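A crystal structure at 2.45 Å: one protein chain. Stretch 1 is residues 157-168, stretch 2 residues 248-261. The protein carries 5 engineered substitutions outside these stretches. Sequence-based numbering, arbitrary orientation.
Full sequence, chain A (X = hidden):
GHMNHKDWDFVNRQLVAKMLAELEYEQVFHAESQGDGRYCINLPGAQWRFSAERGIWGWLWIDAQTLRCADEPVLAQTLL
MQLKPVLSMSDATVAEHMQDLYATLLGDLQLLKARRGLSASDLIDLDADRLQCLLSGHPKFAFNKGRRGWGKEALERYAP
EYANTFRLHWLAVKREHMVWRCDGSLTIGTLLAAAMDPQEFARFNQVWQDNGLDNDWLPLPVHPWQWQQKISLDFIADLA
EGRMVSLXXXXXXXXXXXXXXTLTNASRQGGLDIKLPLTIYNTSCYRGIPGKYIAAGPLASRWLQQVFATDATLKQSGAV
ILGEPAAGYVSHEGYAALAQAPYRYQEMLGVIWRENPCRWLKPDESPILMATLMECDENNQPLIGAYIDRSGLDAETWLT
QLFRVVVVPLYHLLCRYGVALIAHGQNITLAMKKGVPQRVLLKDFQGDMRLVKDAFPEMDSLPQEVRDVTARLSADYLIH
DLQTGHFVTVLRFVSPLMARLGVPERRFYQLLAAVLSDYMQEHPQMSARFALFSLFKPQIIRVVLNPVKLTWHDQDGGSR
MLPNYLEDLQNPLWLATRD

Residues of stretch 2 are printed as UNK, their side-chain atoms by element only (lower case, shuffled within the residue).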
ATOM      1  N   ARG A 157       3.698  -5.596 -11.156  1.00 43.77           N
ATOM      2  CA  ARG A 157       4.429  -6.619 -10.414  1.00 43.15           C
ATOM      3  C   ARG A 157       3.664  -7.930 -10.300  1.00 40.49           C
ATOM      4  O   ARG A 157       4.285  -8.998 -10.299  1.00 43.49           O
ATOM      5  CB  ARG A 157       4.773  -6.112  -9.013  1.00 46.28           C
ATOM      6  CG  ARG A 157       5.946  -5.164  -8.984  1.00 50.26           C
ATOM      7  CD  ARG A 157       6.308  -4.748  -7.572  1.00 55.82           C
ATOM      8  NE  ARG A 157       7.441  -3.826  -7.568  1.00 63.37           N
ATOM      9  CZ  ARG A 157       7.891  -3.188  -6.494  1.00 67.78           C
ATOM     10  NH1 ARG A 157       7.308  -3.362  -5.314  1.00 70.55           N
ATOM     11  NH2 ARG A 157       8.930  -2.371  -6.602  1.00 70.78           N
ATOM     12  N   TYR A 158       2.334  -7.883 -10.204  1.00 42.39           N
ATOM     13  CA  TYR A 158       1.560  -9.052  -9.802  1.00 43.50           C
ATOM     14  C   TYR A 158       0.430  -9.430 -10.750  1.00 45.14           C
ATOM     15  O   TYR A 158      -0.121 -10.525 -10.599  1.00 45.19           O
ATOM     16  CB  TYR A 158       0.974  -8.830  -8.401  1.00 40.06           C
ATOM     17  CG  TYR A 158       2.019  -8.423  -7.388  1.00 40.11           C
ATOM     18  CD1 TYR A 158       3.161  -9.190  -7.196  1.00 40.09           C
ATOM     19  CD2 TYR A 158       1.879  -7.259  -6.643  1.00 44.81           C
ATOM     20  CE1 TYR A 158       4.126  -8.820  -6.280  1.00 43.35           C
ATOM     21  CE2 TYR A 158       2.838  -6.879  -5.721  1.00 42.96           C
ATOM     22  CZ  TYR A 158       3.960  -7.663  -5.546  1.00 43.59           C
ATOM     23  OH  TYR A 158       4.921  -7.291  -4.632  1.00 52.06           O
ATOM     24  N   ALA A 159       0.065  -8.574 -11.724  1.00 45.87           N
ATOM     25  CA  ALA A 159      -1.048  -8.943 -12.586  1.00 42.34           C
ATOM     26  C   ALA A 159      -0.564  -9.787 -13.762  1.00 42.47           C
ATOM     27  O   ALA A 159       0.567  -9.622 -14.228  1.00 45.15           O
ATOM     28  CB  ALA A 159      -1.759  -7.698 -13.107  1.00 43.22           C
ATOM     29  N   PRO A 160      -1.408 -10.690 -14.271  1.00 42.07           N
ATOM     30  CA  PRO A 160      -0.925 -11.641 -15.284  1.00 39.26           C
ATOM     31  C   PRO A 160      -0.578 -11.007 -16.618  1.00 36.93           C
ATOM     32  O   PRO A 160       0.334 -11.500 -17.296  1.00 40.82           O
ATOM     33  CB  PRO A 160      -2.092 -12.631 -15.419  1.00 41.57           C
ATOM     34  CG  PRO A 160      -3.289 -11.884 -14.953  1.00 41.11           C
ATOM     35  CD  PRO A 160      -2.800 -10.963 -13.876  1.00 41.45           C
ATOM     36  N   GLU A 161      -1.266  -9.940 -17.029  1.00 36.65           N
ATOM     37  CA  GLU A 161      -1.004  -9.374 -18.349  1.00 36.47           C
ATOM     38  C   GLU A 161       0.408  -8.815 -18.485  1.00 42.50           C
ATOM     39  O   GLU A 161       0.828  -8.519 -19.609  1.00 44.77           O
ATOM     40  CB  GLU A 161      -2.026  -8.283 -18.684  1.00 38.48           C
ATOM     41  CG  GLU A 161      -2.068  -7.104 -17.721  1.00 41.64           C
ATOM     42  CD  GLU A 161      -3.069  -7.298 -16.602  1.00 43.19           C
ATOM     43  OE1 GLU A 161      -3.462  -8.458 -16.343  1.00 44.57           O
ATOM     44  OE2 GLU A 161      -3.468  -6.285 -15.986  1.00 39.33           O
ATOM     45  N   TYR A 162       1.151  -8.668 -17.384  1.00 37.98           N
ATOM     46  CA  TYR A 162       2.541  -8.237 -17.451  1.00 41.16           C
ATOM     47  C   TYR A 162       3.533  -9.389 -17.353  1.00 43.59           C
ATOM     48  O   TYR A 162       4.707  -9.203 -17.691  1.00 46.58           O
ATOM     49  CB  TYR A 162       2.825  -7.213 -16.344  1.00 44.35           C
ATOM     50  CG  TYR A 162       1.961  -5.976 -16.455  1.00 46.12           C
ATOM     51  CD1 TYR A 162       2.329  -4.919 -17.273  1.00 47.46           C
ATOM     52  CD2 TYR A 162       0.769  -5.871 -15.748  1.00 46.96           C
ATOM     53  CE1 TYR A 162       1.538  -3.788 -17.384  1.00 46.36           C
ATOM     54  CE2 TYR A 162      -0.026  -4.746 -15.849  1.00 44.64           C
ATOM     55  CZ  TYR A 162       0.361  -3.707 -16.670  1.00 44.16           C
ATOM     56  OH  TYR A 162      -0.436  -2.587 -16.771  1.00 46.90           O
ATOM     57  N   ALA A 163       3.095 -10.562 -16.893  1.00 44.47           N
ATOM     58  CA  ALA A 163       3.908 -11.780 -16.932  1.00 45.11           C
ATOM     59  C   ALA A 163       5.202 -11.623 -16.137  1.00 45.38           C
ATOM     60  O   ALA A 163       6.246 -12.163 -16.506  1.00 47.70           O
ATOM     61  CB  ALA A 163       4.209 -12.192 -18.374  1.00 46.53           C
ATOM     62  N   ASN A 164       5.138 -10.882 -15.039  1.00 42.44           N
ATOM     63  CA  ASN A 164       6.278 -10.761 -14.145  1.00 42.16           C
ATOM     64  C   ASN A 164       6.187 -11.795 -13.027  1.00 46.65           C
ATOM     65  O   ASN A 164       5.110 -12.290 -12.687  1.00 47.30           O
ATOM     66  CB  ASN A 164       6.354  -9.355 -13.555  1.00 44.68           C
ATOM     67  CG  ASN A 164       6.881  -8.336 -14.546  1.00 48.79           C
ATOM     68  OD1 ASN A 164       7.817  -8.611 -15.298  1.00 52.92           O
ATOM     69  ND2 ASN A 164       6.281  -7.154 -14.556  1.00 45.45           N
ATOM     70  N   THR A 165       7.340 -12.118 -12.455  1.00 50.55           N
ATOM     71  CA  THR A 165       7.440 -13.123 -11.410  1.00 49.02           C
ATOM     72  C   THR A 165       7.818 -12.471 -10.086  1.00 48.32           C
ATOM     73  O   THR A 165       8.247 -11.317 -10.030  1.00 49.35           O
ATOM     74  CB  THR A 165       8.465 -14.197 -11.782  1.00 52.59           C
ATOM     75  OG1 THR A 165       9.761 -13.600 -11.920  1.00 57.83           O
ATOM     76  CG2 THR A 165       8.079 -14.877 -13.083  1.00 52.95           C
ATOM     77  N   PHE A 166       7.660 -13.235  -9.007  1.00 48.87           N
ATOM     78  CA  PHE A 166       7.952 -12.714  -7.681  1.00 49.40           C
ATOM     79  C   PHE A 166       8.058 -13.868  -6.698  1.00 53.82           C
ATOM     80  O   PHE A 166       7.518 -14.956  -6.920  1.00 53.72           O
ATOM     81  CB  PHE A 166       6.885 -11.711  -7.224  1.00 49.13           C
ATOM     82  CG  PHE A 166       5.472 -12.227  -7.333  1.00 50.41           C
ATOM     83  CD1 PHE A 166       4.760 -12.093  -8.514  1.00 47.98           C
ATOM     84  CD2 PHE A 166       4.858 -12.843  -6.253  1.00 55.00           C
ATOM     85  CE1 PHE A 166       3.462 -12.561  -8.616  1.00 48.99           C
ATOM     86  CE2 PHE A 166       3.560 -13.314  -6.350  1.00 54.28           C
ATOM     87  CZ  PHE A 166       2.863 -13.172  -7.533  1.00 49.89           C
ATOM     88  N   ARG A 167       8.777 -13.614  -5.610  1.00 57.17           N
ATOM     89  CA  ARG A 167       8.867 -14.550  -4.502  1.00 56.22           C
ATOM     90  C   ARG A 167       7.696 -14.349  -3.548  1.00 55.37           C
ATOM     91  O   ARG A 167       7.051 -13.298  -3.525  1.00 54.68           O
ATOM     92  CB  ARG A 167      10.181 -14.369  -3.741  1.00 60.10           C
ATOM     93  CG  ARG A 167      11.405 -14.898  -4.460  1.00 65.02           C
ATOM     94  CD  ARG A 167      12.638 -14.777  -3.582  1.00 71.99           C
ATOM     95  NE  ARG A 167      13.840 -15.280  -4.240  1.00 80.37           N
ATOM     96  CZ  ARG A 167      15.063 -15.202  -3.723  1.00 85.24           C
ATOM     97  NH1 ARG A 167      15.254 -14.635  -2.539  1.00 85.66           N
ATOM     98  NH2 ARG A 167      16.097 -15.689  -4.394  1.00 89.24           N
ATOM     99  N   LEU A 168       7.432 -15.377  -2.751  1.00 54.71           N
ATOM    100  CA  LEU A 168       6.416 -15.301  -1.717  1.00 52.25           C
ATOM    101  C   LEU A 168       7.035 -14.881  -0.392  1.00 53.13           C
ATOM    102  O   LEU A 168       8.211 -15.141  -0.118  1.00 56.11           O
ATOM    103  CB  LEU A 168       5.713 -16.647  -1.550  1.00 55.46           C
ATOM    104  CG  LEU A 168       5.025 -17.193  -2.799  1.00 52.59           C
ATOM    105  CD1 LEU A 168       4.436 -18.565  -2.513  1.00 49.39           C
ATOM    106  CD2 LEU A 168       3.954 -16.230  -3.296  1.00 50.75           C
ATOM    107  N   UNK A 248      10.334 -13.294   6.052  1.00 60.61           N
ATOM    108  CA  UNK A 248      10.825 -12.668   4.844  1.00 58.80           C
ATOM    109  C   UNK A 248      10.451 -13.472   3.613  1.00 59.32           C
ATOM    110  O   UNK A 248       9.652 -14.413   3.659  1.00 57.38           O
ATOM    111  N   UNK A 249      11.052 -13.084   2.493  1.00 60.87           N
ATOM    112  CA  UNK A 249      10.789 -13.728   1.215  1.00 61.61           C
ATOM    113  C   UNK A 249      11.811 -14.831   0.973  1.00 63.72           C
ATOM    114  O   UNK A 249      13.011 -14.636   1.195  1.00 66.65           O
ATOM    115  c   UNK A 249      10.830 -12.703   0.082  1.00 61.39           C
ATOM    116  c   UNK A 249       9.759 -11.630   0.192  1.00 61.37           C
ATOM    117  o   UNK A 249       8.826  -9.868  -1.108  1.00 66.94           O
ATOM    118  o   UNK A 249      10.755 -10.701  -1.760  1.00 69.64           O
ATOM    119  c   UNK A 249       9.782 -10.663  -0.974  1.00 67.03           C
ATOM    120  N   UNK A 250      11.329 -15.988   0.525  1.00 62.96           N
ATOM    121  CA  UNK A 250      12.189 -17.128   0.245  1.00 60.18           C
ATOM    122  C   UNK A 250      11.629 -17.901  -0.939  1.00 55.00           C
ATOM    123  O   UNK A 250      10.432 -17.850  -1.230  1.00 52.65           O
ATOM    124  c   UNK A 250      12.061 -17.017   3.693  1.00 72.84           C
ATOM    125  c   UNK A 250      12.591 -16.461   4.839  1.00 74.37           C
ATOM    126  c   UNK A 250      14.793 -16.807   3.982  1.00 77.16           C
ATOM    127  c   UNK A 250      13.960 -16.356   4.984  1.00 75.99           C
ATOM    128  c   UNK A 250      12.884 -17.468   2.676  1.00 71.58           C
ATOM    129  c   UNK A 250      14.256 -17.364   2.836  1.00 75.36           C
ATOM    130  c   UNK A 250      12.302 -18.085   1.440  1.00 66.74           C
ATOM    131  N   UNK A 251      12.513 -18.626  -1.612  1.00 57.25           N
ATOM    132  CA  UNK A 251      12.107 -19.692  -2.499  1.00 51.19           C
ATOM    133  C   UNK A 251      12.003 -19.283  -3.953  1.00 52.27           C
ATOM    134  O   UNK A 251      12.611 -18.318  -4.423  1.00 54.69           O
ATOM    135  N   UNK A 252      11.191 -20.048  -4.676  1.00 51.81           N
ATOM    136  CA  UNK A 252      11.085 -19.938  -6.120  1.00 56.79           C
ATOM    137  C   UNK A 252      10.290 -18.699  -6.520  1.00 59.65           C
ATOM    138  O   UNK A 252       9.646 -18.039  -5.700  1.00 57.30           O
ATOM    139  o   UNK A 252      10.721 -23.542  -6.509  1.00 65.03           O
ATOM    140  c   UNK A 252      10.422 -21.190  -6.696  1.00 61.92           C
ATOM    141  c   UNK A 252      11.280 -22.427  -6.530  1.00 66.12           C
ATOM    142  o   UNK A 252      12.515 -22.280  -6.414  1.00 67.32           O
ATOM    143  N   UNK A 253      10.340 -18.397  -7.815  1.00 58.76           N
ATOM    144  CA  UNK A 253       9.603 -17.287  -8.396  1.00 54.33           C
ATOM    145  C   UNK A 253       8.265 -17.782  -8.924  1.00 49.28           C
ATOM    146  O   UNK A 253       8.186 -18.840  -9.555  1.00 49.35           O
ATOM    147  c   UNK A 253      11.473 -14.794  -8.212  1.00 60.28           C
ATOM    148  c   UNK A 253      10.413 -16.648  -9.525  1.00 55.79           C
ATOM    149  c   UNK A 253      12.500 -15.534 -10.367  1.00 55.73           C
ATOM    150  c   UNK A 253      11.730 -15.979  -9.129  1.00 59.05           C
ATOM    151  N   UNK A 254       7.214 -17.010  -8.665  1.00 50.54           N
ATOM    152  CA  UNK A 254       5.857 -17.410  -9.002  1.00 49.71           C
ATOM    153  C   UNK A 254       5.263 -16.453 -10.029  1.00 49.49           C
ATOM    154  O   UNK A 254       5.647 -15.284 -10.111  1.00 47.41           O
ATOM    155  c   UNK A 254       6.306 -18.496  -5.831  1.00 52.24           C
ATOM    156  c   UNK A 254       5.358 -18.552  -6.808  1.00 51.56           C
ATOM    157  c   UNK A 254       3.824 -20.543  -7.490  1.00 51.17           C
ATOM    158  c   UNK A 254       3.537 -21.855  -7.170  1.00 50.85           C
ATOM    159  c   UNK A 254       4.213 -22.513  -6.134  1.00 50.40           C
ATOM    160  n   UNK A 254       6.382 -19.698  -5.174  1.00 54.52           N
ATOM    161  c   UNK A 254       5.183 -21.885  -5.403  1.00 49.54           C
ATOM    162  c   UNK A 254       5.474 -20.563  -5.726  1.00 51.58           C
ATOM    163  c   UNK A 254       4.811 -19.875  -6.760  1.00 49.71           C
ATOM    164  c   UNK A 254       4.972 -17.453  -7.751  1.00 51.48           C
ATOM    165  N   UNK A 255       4.307 -16.966 -10.799  1.00 50.83           N
ATOM    166  CA  UNK A 255       3.699 -16.244 -11.906  1.00 47.11           C
ATOM    167  C   UNK A 255       2.189 -16.294 -11.740  1.00 45.64           C
ATOM    168  O   UNK A 255       1.628 -17.359 -11.459  1.00 47.86           O
ATOM    169  c   UNK A 255       3.801 -17.258 -15.677  1.00 57.50           C
ATOM    170  c   UNK A 255       3.498 -16.316 -14.526  1.00 56.01           C
ATOM    171  c   UNK A 255       4.120 -16.860 -13.244  1.00 51.95           C
ATOM    172  c   UNK A 255       4.010 -14.919 -14.818  1.00 60.08           C
ATOM    173  N   UNK A 256       1.533 -15.149 -11.911  1.00 42.73           N
ATOM    174  CA  UNK A 256       0.097 -15.060 -11.686  1.00 43.10           C
ATOM    175  C   UNK A 256      -0.677 -15.628 -12.868  1.00 46.89           C
ATOM    176  O   UNK A 256      -0.287 -15.460 -14.027  1.00 49.36           O
ATOM    177  c   UNK A 256      -0.317 -13.608 -11.449  1.00 43.98           C
ATOM    178  N   UNK A 257      -1.781 -16.304 -12.563  1.00 48.49           N
ATOM    179  CA  UNK A 257      -2.714 -16.768 -13.575  1.00 46.28           C
ATOM    180  C   UNK A 257      -3.808 -15.721 -13.782  1.00 42.43           C
ATOM    181  O   UNK A 257      -3.825 -14.665 -13.144  1.00 41.30           O
ATOM    182  c   UNK A 257      -2.968 -20.524 -12.509  1.00 54.77           C
ATOM    183  c   UNK A 257      -3.321 -18.113 -13.171  1.00 48.67           C
ATOM    184  c   UNK A 257      -2.309 -19.227 -12.944  1.00 50.82           C
ATOM    185  o   UNK A 257      -4.193 -20.637 -12.496  1.00 59.10           O
ATOM    186  n   UNK A 257      -2.155 -21.510 -12.147  1.00 53.05           N
ATOM    187  N   UNK A 258      -4.743 -16.021 -14.685  1.00 43.67           N
ATOM    188  CA  UNK A 258      -5.867 -15.119 -14.909  1.00 46.24           C
ATOM    189  C   UNK A 258      -6.658 -14.882 -13.629  1.00 47.25           C
ATOM    190  O   UNK A 258      -7.173 -13.780 -13.414  1.00 48.40           O
ATOM    191  c   UNK A 258      -6.077 -14.190 -17.931  1.00 51.43           C
ATOM    192  c   UNK A 258      -6.189 -15.610 -17.406  1.00 48.91           C
ATOM    193  o   UNK A 258      -5.031 -13.783 -18.433  1.00 56.57           O
ATOM    194  c   UNK A 258      -6.778 -15.679 -16.001  1.00 47.50           C
ATOM    195  n   UNK A 258      -7.164 -13.431 -17.829  1.00 48.75           N
ATOM    196  N   UNK A 259      -6.766 -15.898 -12.769  1.00 44.42           N
ATOM    197  CA  UNK A 259      -7.488 -15.753 -11.511  1.00 48.89           C
ATOM    198  C   UNK A 259      -6.748 -14.881 -10.506  1.00 52.74           C
ATOM    199  O   UNK A 259      -7.337 -14.510  -9.486  1.00 56.18           O
ATOM    200  o   UNK A 259      -6.545 -17.747 -10.485  1.00 58.95           O
ATOM    201  c   UNK A 259      -7.753 -17.128 -10.893  1.00 53.43           C
ATOM    202  N   UNK A 260      -5.474 -14.574 -10.752  1.00 52.50           N
ATOM    203  CA  UNK A 260      -4.718 -13.610  -9.960  1.00 48.99           C
ATOM    204  C   UNK A 260      -4.322 -14.156  -8.589  1.00 46.83           C
ATOM    205  O   UNK A 260      -3.197 -13.926  -8.133  1.00 44.04           O
ATOM    206  c   UNK A 260      -3.563 -10.744 -10.085  1.00 56.93           C
ATOM    207  c   UNK A 260      -4.772 -11.108  -9.235  1.00 56.11           C
ATOM    208  c   UNK A 260      -5.715  -9.921  -9.126  1.00 58.77           C
ATOM    209  c   UNK A 260      -5.520 -12.313  -9.806  1.00 50.95           C
ATOM    210  N   UNK A 261      -5.229 -14.869  -7.917  1.00 46.84           N
ATOM    211  CA  UNK A 261      -4.908 -15.462  -6.624  1.00 43.83           C
ATOM    212  C   UNK A 261      -4.169 -16.786  -6.752  1.00 44.83           C
ATOM    213  O   UNK A 261      -3.461 -17.175  -5.817  1.00 45.63           O
ATOM    214  c   UNK A 261      -8.028 -14.743  -4.404  1.00 58.25           C
ATOM    215  n   UNK A 261      -9.891 -16.275  -2.919  1.00 70.31           N
ATOM    216  n   UNK A 261      -7.705 -15.647  -3.303  1.00 66.02           N
ATOM    217  c   UNK A 261      -6.181 -15.679  -5.806  1.00 49.09           C
ATOM    218  c   UNK A 261      -6.798 -14.409  -5.231  1.00 54.82           C
ATOM    219  n   UNK A 261      -8.202 -17.147  -1.633  1.00 67.32           N
ATOM    220  c   UNK A 261      -8.599 -16.354  -2.619  1.00 69.13           C
TER
HETATM  221  O   HOH W   1      -1.028 -12.139  -8.482  1.00 37.07           O
HETATM  222  O   HOH W   2       8.264 -10.638  -3.862  1.00 45.12           O

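Position 248 has no side-chain atoms, and its phi/psi of 114/-169 would jam a CB against the preceding carbonyl oxygen; it is Gly248. Position 249 carries three carbons, the third holding two oxygens. This unbranched chain ending in a carboxylate is Glu249. Its CA lies 3.2 Å from Leu168 O, a CA-H...O contact, and water 2 donates to Arg167 O (2.9 Å) and, weakly, to Glu249 OE2 (2.9 Å).

At 250 one carbon leads to a six-carbon ring with no further atom, which excludes tyrosine and gives Phe250. Its backbone does the joining: Phe250 N donates to Leu168 O at 3.3 Å, with an N-H...O angle of 151°. Position 251 is again bare, and phi/psi of 96/-156 calls for glycine by the same carbonyl argument. Gly251 turns the corner between two strands. Its O lies 3.3 Å from Arg167 NE, but the angle is too poor for a hydrogen bond.

Position 252 has two carbons, the second carrying two oxygens. The atoms alone would fit asparagine if one were nitrogen, but both are oxygen: Asp252, pointing away from stretch 1. Position 253 has four carbons forked at the second, the leucine pattern. Leu253 brings CD2 to 3.8 Å from Arg167 CG and CD1 to 3.7 Å from Thr165 OG1.

Position 254 shows one carbon followed by fused five- and six-membered rings of eight carbons and one nitrogen, so it is Trp254. Leu168 CD1 sits over the indole face, 3.9 Å from the centroid of the five-membered ring and 27° off its normal, a CH-pi contact. The backbone pairs in both directions: Trp254 N to Phe166 O at 2.7 Å (158°), and Phe166 N to Trp254 O at 3.1 Å (138°).

Position 255 repeats four carbons forked at the second: Leu255, whose CD1 comes within 3.6 Å of Asn164 O and 3.7 Å of Ala163 C. A single carbon at 256 makes Ala256; its CB points toward stretch 1 and lies 3.2 Å from Tyr158 O.

Positions 257 and 258 each have three carbons, the third bearing one oxygen and one nitrogen, hence Gln257 and Gln258. The backbone of the first meets the proline, with Gln257 O 3.4 Å from Pro160 CG. One carbon and one oxygen at 259 give Ser259, out of contact. Position 260, four carbons forked at the second, is Leu260; its CD1 is 3.9 Å from Pro160 CD, and water 1 donates to both Leu260 O and Tyr158 O at 2.8 Å. At 261, three carbons, a nitrogen and a carbon bearing two more nitrogens identify Arg261, beyond reach.

The contact buries 916 Å², both sides summed. Its firmest register is the antiparallel Phe166-Trp254 pair, closed by two hydrogen bonds. Beside it Leu168 covers the indole, while Pro160 packs against the Gln257-Leu260 type I turn, which is closed by Leu260 N to Gln257 O at 2.9 Å.

Stretch 2, residues 248-261: GEFGDLWLAQQSLR
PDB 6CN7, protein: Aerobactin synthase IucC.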